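Local atomic coordinates of phosphate-binding protein PstS (Borrelia burgdorferi, PDB entry 4N13), a protein that binds inorganic phosphate with micromolar affinity and serves as the solute-binding component of the PstSACB ABC transporter for phosphate import. Residues V173-K176 against T177-P181; T250-D253 against I254-E257. All blocks are in the same frame, centred on the assembly; numbering follows the deposited sequence. Where two conformers were deposited one is given.

Both contacts are local, each within its own helix: contact 1 spans the last turns of helix 170-179 and its exit, contact 2 lies on helix 249-257 near the C-terminus. Their centres are about 31 Å apart and their nearest atoms about 16 Å, so they do not touch. Neither contact meets the probable phosphate ligands, assigned by similarity. Contact 1 approaches them more closely, the V173 side chain lying about 7 Å from that of S139, against about 10 Å from the V255 side chain to that of T21. The two contacts differ in bonding: hydroxyls join the backbone network in contact 1, whereas contact 2 has regular backbone bonds and its buried amide is bound by more distant parts of the chain.

Contact 1: V173-K176 against T177-P181; sequences VIEK and TSLTP
T177 and V173 lie side by side, one helical turn apart, with their side chains pointing the same way. The T177 hydroxyl OG1 turns back beside its own backbone N (chi1 -63°) and donates to V173 O at 2.8 Å, from above the carbonyl plane. T177 N reaches V173 O from the opposite face at 2.9 Å, so one carbonyl oxygen takes two bonds from a single residue. V173 CG1 flanks the hydroxyl at 3.9 Å. S178 sends OG to E175 O over 2.7 Å. K176 O is likewise held from both faces, by L179 N at 3.1 Å and by T180 OG1 at 2.7 Å. T180 is the first residue to leave helical geometry. Such hydroxyl bonds to carbonyls three or four residues earlier are a common use of Ser and Thr in helices, here ending helix 170-179 of the periplasmic-binding-protein fold. The bend at chi2 (69°) brings K176 CD within 3.5 Å of T180 OG1 as the two side chains cross obliquely. V173, K176 and T180 rest on strands 129-133 and 165-167; T177 touches I131 and S183, while I174 packs on I187 of strand 183-188 and on K198 and L200, in the loop before strand 201-205.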
ATOM      1  N   VAL A 173      -5.409 -16.123  -1.657  1.00  6.46           N
ATOM      2  CA  VAL A 173      -6.650 -15.444  -1.268  1.00  6.12           C
ATOM      3  C   VAL A 173      -7.709 -15.633  -2.353  1.00  6.21           C
ATOM      4  O   VAL A 173      -8.864 -15.923  -2.060  1.00  6.43           O
ATOM      5  CB  VAL A 173      -6.458 -13.933  -0.973  1.00  6.09           C
ATOM      6  CG1 VAL A 173      -7.815 -13.306  -0.623  1.00  6.86           C
ATOM      7  CG2 VAL A 173      -5.485 -13.693   0.142  1.00  7.20           C
ATOM      8  N   ILE A 174      -7.324 -15.456  -3.609  1.00  6.34           N
ATOM      9  CA  ILE A 174      -8.249 -15.623  -4.715  1.00  6.63           C
ATOM     10  C   ILE A 174      -8.793 -17.051  -4.752  1.00  6.63           C
ATOM     11  O   ILE A 174     -10.001 -17.254  -4.856  1.00  7.35           O
ATOM     12  CB  ILE A 174      -7.560 -15.230  -6.042  1.00  7.28           C
ATOM     13  CG1 ILE A 174      -7.317 -13.727  -6.080  1.00  8.32           C
ATOM     14  CG2 ILE A 174      -8.389 -15.649  -7.226  1.00  7.81           C
ATOM     15  CD1 ILE A 174      -6.370 -13.291  -7.201  1.00  9.19           C
ATOM     16  N   GLU A 175      -7.904 -18.035  -4.693  1.00  6.55           N
ATOM     17  CA  GLU A 175      -8.363 -19.413  -4.756  1.00  7.76           C
ATOM     18  C   GLU A 175      -9.275 -19.766  -3.591  1.00  6.70           C
ATOM     19  O   GLU A 175     -10.331 -20.374  -3.759  1.00  7.14           O
ATOM     20  CB  GLU A 175      -7.192 -20.389  -4.815  1.00 10.80           C
ATOM     21  CG  GLU A 175      -7.663 -21.815  -5.093  1.00 16.42           C
ATOM     22  CD  GLU A 175      -6.527 -22.770  -5.380  1.00 21.95           C
ATOM     23  OE1 GLU A 175      -6.044 -22.768  -6.528  1.00 25.66           O
ATOM     24  OE2 GLU A 175      -6.113 -23.508  -4.463  1.00 24.67           O
ATOM     25  N   LYS A 176      -8.892 -19.355  -2.396  1.00  6.67           N
ATOM     26  CA  LYS A 176      -9.672 -19.656  -1.212  1.00  6.25           C
ATOM     27  C   LYS A 176     -11.054 -18.981  -1.281  1.00  6.15           C
ATOM     28  O   LYS A 176     -12.058 -19.572  -0.916  1.00  7.16           O
ATOM     29  CB  LYS A 176      -8.915 -19.228   0.058  1.00  6.84           C
ATOM     30  CG  LYS A 176      -9.594 -19.634   1.362  1.00  7.07           C
ATOM     31  CD  LYS A 176      -9.597 -21.133   1.622  1.00  6.57           C
ATOM     32  CE  LYS A 176      -8.218 -21.687   1.908  1.00  7.57           C
ATOM     33  NZ  LYS A 176      -8.267 -23.159   2.137  1.00  9.53           N
ATOM     34  N   THR A 177     -11.103 -17.738  -1.750  1.00  6.25           N
ATOM     35  CA  THR A 177     -12.361 -17.014  -1.856  1.00  6.64           C
ATOM     36  C   THR A 177     -13.276 -17.750  -2.851  1.00  6.96           C
ATOM     37  O   THR A 177     -14.482 -17.903  -2.614  1.00  8.85           O
ATOM     38  CB  THR A 177     -12.115 -15.562  -2.301  1.00  7.61           C
ATOM     39  OG1 THR A 177     -11.332 -14.892  -1.310  1.00  8.72           O
ATOM     40  CG2 THR A 177     -13.415 -14.814  -2.454  1.00  7.71           C
ATOM     41  N   SER A 178     -12.695 -18.244  -3.937  1.00  6.22           N
ATOM     42  CA  SER A 178     -13.457 -18.961  -4.954  1.00  8.61           C
ATOM     43  C   SER A 178     -14.051 -20.261  -4.427  1.00  8.51           C
ATOM     44  O   SER A 178     -15.070 -20.712  -4.926  1.00 12.36           O
ATOM     45  CB  SER A 178     -12.590 -19.206  -6.190  1.00  9.70           C
ATOM     46  OG  SER A 178     -11.700 -20.301  -6.057  1.00 12.18           O
ATOM     47  N   LEU A 179     -13.434 -20.838  -3.393  1.00  7.18           N
ATOM     48  CA  LEU A 179     -13.858 -22.117  -2.840  1.00  7.15           C
ATOM     49  C   LEU A 179     -14.649 -22.002  -1.558  1.00  7.08           C
ATOM     50  O   LEU A 179     -15.232 -22.989  -1.136  1.00  9.38           O
ATOM     51  CB  LEU A 179     -12.633 -22.997  -2.569  1.00  8.94           C
ATOM     52  CG  LEU A 179     -11.927 -23.574  -3.797  1.00 10.74           C
ATOM     53  CD1 LEU A 179     -10.662 -24.294  -3.386  1.00 12.72           C
ATOM     54  CD2 LEU A 179     -12.877 -24.503  -4.571  1.00 12.84           C
ATOM     55  N   THR A 180     -14.690 -20.821  -0.934  1.00  7.13           N
ATOM     56  CA  THR A 180     -15.262 -20.683   0.398  1.00  6.65           C
ATOM     57  C   THR A 180     -16.531 -19.843   0.318  1.00  6.70           C
ATOM     58  O   THR A 180     -16.488 -18.701  -0.131  1.00  7.50           O
ATOM     59  CB  THR A 180     -14.251 -20.004   1.339  1.00  6.88           C
ATOM     60  OG1 THR A 180     -13.018 -20.739   1.358  1.00  7.49           O
ATOM     61  CG2 THR A 180     -14.772 -19.934   2.721  1.00  7.82           C
ATOM     62  N   PRO A 181     -17.663 -20.396   0.749  1.00  7.59           N
ATOM     63  CA  PRO A 181     -18.892 -19.618   0.589  1.00  9.02           C
ATOM     64  C   PRO A 181     -18.906 -18.380   1.489  1.00  7.91           C
ATOM     65  O   PRO A 181     -18.293 -18.345   2.554  1.00  8.72           O
ATOM     66  CB  PRO A 181     -20.004 -20.604   0.973  1.00 12.73           C
ATOM     67  CG  PRO A 181     -19.339 -21.669   1.737  1.00 10.68           C
ATOM     68  CD  PRO A 181     -17.894 -21.712   1.358  1.00  9.10           C
TER

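Contact 2: T250-D253 against I254-E257; sequences TGQD and IVEE
I254 runs back along the helix toward T250, one turn earlier. Its CB sits 3.4 Å from G251 O; CG1, placed beside the backbone N by chi1 of -65°, comes within 3.3 Å of T250 O. The extended chain then carries CD1 past that same oxygen at 3.6 Å. Beyond the segment, the I254 side chain meets E28 and R32 of helix 23-36. The backbone beneath is a regular alpha-helix: I254, V255, E256 and E257 donate N-H in turn to the carbonyl oxygens of T250, G251, Q252 and D253, the last bond, E257 N to D253 O, the shortest at 2.8 Å. This is helix 249-257 of the periplasmic-binding-protein fold, lying against helix 23-36, where V255 touches M29. Q252 and V255 lie side by side, NE2 to CG2 4.0 Å. The buried Q252 amide is satisfied at both ends, OE1 by I263 N and NE2 by the carbonyls of F84 and M246. On the exposed side E257 OE2 comes to 3.5 Å from D253 CB, while D253 OD2 stays 4.8 Å from E257 OE2, two like charges. E256 OE2 forms a salt bridge with K212 and accepts from G262 N.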
ATOM      1  N   THR A 250       9.247   8.134 -17.363  0.55 10.89           N
ATOM      2  CA  THR A 250      10.079   6.929 -17.300  0.55 11.03           C
ATOM      3  C   THR A 250      10.118   6.364 -15.880  0.55  8.97           C
ATOM      4  O   THR A 250       9.993   5.156 -15.688  0.55  8.28           O
ATOM      5  CB  THR A 250      11.517   7.178 -17.798  0.55 12.40           C
ATOM      6  OG1 THR A 250      11.471   7.585 -19.169  0.55 14.87           O
ATOM      7  CG2 THR A 250      12.358   5.917 -17.693  0.55 12.71           C
ATOM      8  N   GLY A 251      10.335   7.225 -14.895  1.00  8.80           N
ATOM      9  CA  GLY A 251      10.292   6.798 -13.494  1.00  7.78           C
ATOM     10  C   GLY A 251       8.985   6.096 -13.168  1.00  8.05           C
ATOM     11  O   GLY A 251       8.958   5.063 -12.504  1.00  8.19           O
ATOM     12  N   GLN A 252       7.882   6.662 -13.650  1.00  7.83           N
ATOM     13  CA  GLN A 252       6.573   6.125 -13.336  1.00  7.50           C
ATOM     14  C   GLN A 252       6.306   4.842 -14.113  1.00  7.95           C
ATOM     15  O   GLN A 252       5.615   3.948 -13.626  1.00  8.79           O
ATOM     16  CB  GLN A 252       5.513   7.199 -13.557  1.00  8.54           C
ATOM     17  CG  GLN A 252       5.720   8.320 -12.576  1.00  8.89           C
ATOM     18  CD  GLN A 252       5.472   7.827 -11.154  1.00  8.80           C
ATOM     19  OE1 GLN A 252       4.414   7.267 -10.867  1.00 11.42           O
ATOM     20  NE2 GLN A 252       6.443   8.014 -10.268  1.00  8.91           N
ATOM     21  N   ASP A 253       6.873   4.727 -15.311  1.00  8.11           N
ATOM     22  CA  ASP A 253       6.787   3.451 -16.030  1.00  7.98           C
ATOM     23  C   ASP A 253       7.490   2.350 -15.232  1.00  7.46           C
ATOM     24  O   ASP A 253       7.007   1.225 -15.177  1.00  8.31           O
ATOM     25  CB  ASP A 253       7.414   3.545 -17.415  1.00  9.25           C
ATOM     26  CG  ASP A 253       6.578   4.365 -18.404  1.00 12.86           C
ATOM     27  OD1 ASP A 253       5.402   4.652 -18.120  1.00 14.66           O
ATOM     28  OD2 ASP A 253       7.105   4.714 -19.485  1.00 16.98           O
ATOM     29  N   ILE A 254       8.641   2.673 -14.628  1.00  7.37           N
ATOM     30  CA  ILE A 254       9.341   1.698 -13.802  1.00  7.89           C
ATOM     31  C   ILE A 254       8.458   1.251 -12.635  1.00  7.59           C
ATOM     32  O   ILE A 254       8.364   0.063 -12.347  1.00  7.98           O
ATOM     33  CB  ILE A 254      10.659   2.272 -13.289  1.00  7.62           C
ATOM     34  CG1 ILE A 254      11.610   2.540 -14.458  1.00  9.03           C
ATOM     35  CG2 ILE A 254      11.296   1.328 -12.274  1.00  8.80           C
ATOM     36  CD1 ILE A 254      12.780   3.440 -14.118  1.00  9.66           C
ATOM     37  N   VAL A 255       7.819   2.209 -11.963  1.00  7.21           N
ATOM     38  CA  VAL A 255       6.915   1.898 -10.850  1.00  8.01           C
ATOM     39  C   VAL A 255       5.862   0.882 -11.290  1.00  7.38           C
ATOM     40  O   VAL A 255       5.611  -0.114 -10.617  1.00  8.57           O
ATOM     41  CB  VAL A 255       6.210   3.189 -10.362  1.00  8.09           C
ATOM     42  CG1 VAL A 255       5.067   2.904  -9.424  1.00  8.33           C
ATOM     43  CG2 VAL A 255       7.218   4.113  -9.666  1.00  8.12           C
ATOM     44  N   GLU A 256       5.242   1.128 -12.435  1.00  7.76           N
ATOM     45  CA  GLU A 256       4.155   0.252 -12.881  1.00  8.38           C
ATOM     46  C   GLU A 256       4.649  -1.081 -13.432  1.00  9.06           C
ATOM     47  O   GLU A 256       3.992  -2.106 -13.237  1.00 11.12           O
ATOM     48  CB  GLU A 256       3.250   1.004 -13.863  1.00 11.11           C
ATOM     49  CG  GLU A 256       2.631   2.212 -13.158  1.00 13.69           C
ATOM     50  CD  GLU A 256       1.359   2.711 -13.779  1.00 15.73           C
ATOM     51  OE1 GLU A 256       1.121   2.433 -14.975  1.00 19.04           O
ATOM     52  OE2 GLU A 256       0.588   3.408 -13.074  1.00 15.43           O
ATOM     53  N   GLU A 257       5.808  -1.086 -14.072  1.00  7.69           N
ATOM     54  CA  GLU A 257       6.399  -2.339 -14.541  1.00  9.09           C
ATOM     55  C   GLU A 257       6.738  -3.265 -13.382  1.00  9.32           C
ATOM     56  O   GLU A 257       6.855  -4.469 -13.559  1.00  9.10           O
ATOM     57  CB  GLU A 257       7.671  -2.048 -15.342  1.00 10.44           C
ATOM     58  CG  GLU A 257       7.386  -1.407 -16.676  1.00 11.28           C
ATOM     59  CD  GLU A 257       8.542  -0.582 -17.259  1.00 12.84           C
ATOM     60  OE1 GLU A 257       9.713  -0.712 -16.832  1.00 14.95           O
ATOM     61  OE2 GLU A 257       8.265   0.221 -18.181  1.00 13.84           O
TER